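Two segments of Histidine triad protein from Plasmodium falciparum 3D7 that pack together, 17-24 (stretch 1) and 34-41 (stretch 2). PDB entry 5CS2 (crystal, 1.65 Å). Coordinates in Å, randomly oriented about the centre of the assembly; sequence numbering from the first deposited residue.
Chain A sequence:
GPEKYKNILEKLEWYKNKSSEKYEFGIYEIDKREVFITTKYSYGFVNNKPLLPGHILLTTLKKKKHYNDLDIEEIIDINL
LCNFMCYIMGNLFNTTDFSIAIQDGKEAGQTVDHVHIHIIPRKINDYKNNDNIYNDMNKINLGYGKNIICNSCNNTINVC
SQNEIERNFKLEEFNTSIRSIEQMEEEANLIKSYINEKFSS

Stretch 1 (17-24) NKSSEKYE
Stretch 2 (34-41) EVFITTKY

Stretch 1 has no regular helix or strand through most of its length. Stretch 2 forms a strand from Val-35 to Thr-38 and then turns into loop. The CA atoms of Ser-19 and Thr-38 lie 5.6 Å apart; Tyr-23 CA and Val-35 CA lie 8.6 Å apart. Residue numbers therefore rise along one stretch as they fall along the other, so the two run in opposite directions. The contact buries 307 Å², both sides summed.

One direct hydrogen bond crosses the contact. Tyr-23 OH lies 2.6 Å from Thr-38 OG1, and either could be the donor. Tyr-23 (chi1 -67°, chi2 -86°) and Thr-38 (chi1 -52°) both direct CA-to-CB toward the opposing stretch, and Thr-38 OG1 sits at the ring edge. Within stretch 1, the phenol oxygen accepts a hydrogen bond from the backbone, with Ser-20 N to Tyr-23 OH at 2.8 Å and an angle of 147° at the hydrogen. Ser-20 (chi1 176°) gives a further bond, from Ser-20 OG to Lys-22 O at 2.9 Å.

Apolar packing centres on the Tyr-23 ring. Val-35, rotamer t, places CG2 3.8 Å from the ring centroid of Tyr-23, only 6° off the normal, a CH-pi contact. Val-35 CG1 is 3.8 Å from Tyr-23 CE1.

Lys-18 (phi/psi -58/131) runs alongside the backbone of stretch 2. Its chi1 to chi3 are t and chi4 is p. Lys-18 CD is 3.4 Å from Thr-38 O, and Lys-18 CE is 3.6 Å from Thr-39 C.

Three waters bridge the stretches. Water 1 donates to Lys-18 O (2.8 Å) and accepts from Thr-38 N (3.0 Å). Water 3 donates to Lys-18 O (3.0 Å) and lies 2.7 Å from Thr-38 OG1. Water 2 donates to Thr-39 O (2.8 Å) and accepts a weak bond from Lys-18 NZ (3.4 Å).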

# COMPACT_ATOMS: atom_id res chain seq x y z
N ASN A 17 12.95 16.72 -14.10
CA ASN A 17 12.42 16.70 -15.46
C ASN A 17 12.29 15.32 -16.08
O ASN A 17 11.92 15.24 -17.25
CB ASN A 17 13.23 17.62 -16.40
CG ASN A 17 13.15 19.06 -16.01
OD1 ASN A 17 12.15 19.54 -15.45
ND2 ASN A 17 14.21 19.77 -16.29
N LYS A 18 12.55 14.21 -15.32
CA LYS A 18 12.37 12.89 -15.88
C LYS A 18 10.90 12.77 -16.33
O LYS A 18 9.99 13.09 -15.57
CB LYS A 18 12.68 11.81 -14.82
CG LYS A 18 12.55 10.39 -15.32
CD LYS A 18 13.00 9.39 -14.23
CE LYS A 18 12.79 7.95 -14.63
NZ LYS A 18 13.52 7.58 -15.87
N SER A 19 10.67 12.33 -17.57
CA SER A 19 9.31 12.17 -18.08
C SER A 19 9.19 10.95 -18.98
O SER A 19 10.19 10.28 -19.27
CB SER A 19 8.86 13.45 -18.80
OG SER A 19 9.67 13.72 -19.93
N SER A 20 7.96 10.61 -19.36
CA SER A 20 7.69 9.50 -20.26
C SER A 20 7.07 10.13 -21.52
O SER A 20 6.48 11.21 -21.43
CB SER A 20 6.73 8.52 -19.59
OG SER A 20 6.35 7.45 -20.45
N GLU A 21 7.25 9.48 -22.69
CA GLU A 21 6.69 9.98 -23.95
C GLU A 21 5.15 9.98 -23.91
O GLU A 21 4.53 10.84 -24.52
CB GLU A 21 7.18 9.13 -25.14
CG GLU A 21 8.56 9.52 -25.66
CD GLU A 21 8.96 8.88 -26.97
OE1 GLU A 21 8.34 9.22 -28.01
OE2 GLU A 21 9.90 8.06 -26.97
N LYS A 22 4.57 9.03 -23.18
CA LYS A 22 3.12 8.87 -23.03
C LYS A 22 2.78 8.29 -21.67
O LYS A 22 3.56 7.53 -21.10
CB LYS A 22 2.55 7.98 -24.14
CG LYS A 22 1.09 8.26 -24.46
CD LYS A 22 0.60 7.39 -25.61
CE LYS A 22 -0.55 6.51 -25.21
NZ LYS A 22 -0.40 5.14 -25.77
N TYR A 23 1.61 8.64 -21.18
CA TYR A 23 1.11 8.18 -19.89
C TYR A 23 -0.22 7.48 -20.08
O TYR A 23 -1.25 8.12 -20.25
CB TYR A 23 0.96 9.36 -18.94
CG TYR A 23 2.30 9.94 -18.58
CD1 TYR A 23 3.04 9.43 -17.53
CD2 TYR A 23 2.81 11.06 -19.25
CE1 TYR A 23 4.27 9.97 -17.17
CE2 TYR A 23 4.05 11.59 -18.92
CZ TYR A 23 4.77 11.05 -17.86
OH TYR A 23 6.02 11.53 -17.54
N GLU A 24 -0.19 6.16 -20.03
CA GLU A 24 -1.40 5.35 -20.18
C GLU A 24 -1.96 5.02 -18.81
O GLU A 24 -1.19 4.70 -17.89
CB GLU A 24 -1.08 4.03 -20.88
CG GLU A 24 -0.79 4.14 -22.38
CD GLU A 24 -0.40 2.83 -23.04
OE1 GLU A 24 -0.53 1.76 -22.40
OE2 GLU A 24 0.06 2.88 -24.21
N GLU A 34 -0.60 16.98 -16.07
CA GLU A 34 -1.20 16.52 -14.81
C GLU A 34 -0.28 15.61 -14.00
O GLU A 34 -0.63 15.24 -12.88
CB GLU A 34 -2.52 15.78 -15.12
CG GLU A 34 -3.50 16.60 -15.94
CD GLU A 34 -4.69 15.83 -16.49
OE1 GLU A 34 -4.69 14.58 -16.43
OE2 GLU A 34 -5.63 16.48 -17.00
N VAL A 35 0.86 15.26 -14.56
CA VAL A 35 1.84 14.34 -13.99
C VAL A 35 2.87 15.14 -13.19
O VAL A 35 3.46 16.06 -13.73
CB VAL A 35 2.51 13.47 -15.08
CG1 VAL A 35 3.60 12.58 -14.50
CG2 VAL A 35 1.46 12.64 -15.84
N PHE A 36 3.09 14.78 -11.95
CA PHE A 36 4.08 15.51 -11.13
C PHE A 36 5.39 14.72 -10.93
O PHE A 36 6.37 15.30 -10.46
CB PHE A 36 3.46 15.95 -9.82
CG PHE A 36 2.72 14.86 -9.08
CD1 PHE A 36 3.42 13.87 -8.38
CD2 PHE A 36 1.33 14.81 -9.07
CE1 PHE A 36 2.74 12.84 -7.72
CE2 PHE A 36 0.65 13.81 -8.36
CZ PHE A 36 1.36 12.82 -7.71
N ILE A 37 5.41 13.39 -11.21
CA ILE A 37 6.63 12.62 -11.05
C ILE A 37 6.57 11.38 -11.92
O ILE A 37 5.50 10.77 -12.03
CB ILE A 37 6.90 12.23 -9.54
CG1 ILE A 37 8.31 11.63 -9.34
CG2 ILE A 37 5.80 11.27 -9.00
CD1 ILE A 37 8.83 11.67 -7.83
N THR A 38 7.71 10.99 -12.47
CA THR A 38 7.92 9.78 -13.24
C THR A 38 9.14 9.09 -12.66
O THR A 38 10.15 9.75 -12.38
CB THR A 38 8.08 10.09 -14.75
OG1 THR A 38 6.97 10.89 -15.16
CG2 THR A 38 8.15 8.84 -15.61
N THR A 39 9.04 7.76 -12.45
CA THR A 39 10.11 6.92 -11.90
C THR A 39 10.44 5.83 -12.92
O THR A 39 9.88 5.84 -14.02
CB THR A 39 9.70 6.36 -10.50
OG1 THR A 39 8.69 5.36 -10.72
CG2 THR A 39 9.16 7.44 -9.56
N LYS A 40 11.32 4.90 -12.55
CA LYS A 40 11.72 3.81 -13.43
C LYS A 40 10.52 2.97 -13.88
O LYS A 40 10.47 2.57 -15.03
CB LYS A 40 12.76 2.92 -12.72
CG LYS A 40 13.37 1.84 -13.62
CD LYS A 40 14.52 1.11 -12.93
CE LYS A 40 15.14 0.07 -13.83
NZ LYS A 40 16.37 -0.52 -13.22
N TYR A 41 9.53 2.74 -12.98
CA TYR A 41 8.35 1.90 -13.27
C TYR A 41 7.00 2.55 -13.02
O TYR A 41 5.98 1.94 -13.35
CB TYR A 41 8.44 0.61 -12.44
CG TYR A 41 9.66 -0.23 -12.71
CD1 TYR A 41 9.74 -1.06 -13.83
CD2 TYR A 41 10.73 -0.23 -11.83
CE1 TYR A 41 10.86 -1.84 -14.08
CE2 TYR A 41 11.85 -1.04 -12.04
CZ TYR A 41 11.93 -1.81 -13.19
OH TYR A 41 13.04 -2.58 -13.40
O HOH W 1 9.61 13.27 -12.81
O HOH W 2 10.74 5.72 -16.66
O HOH W 3 7.20 13.54 -14.49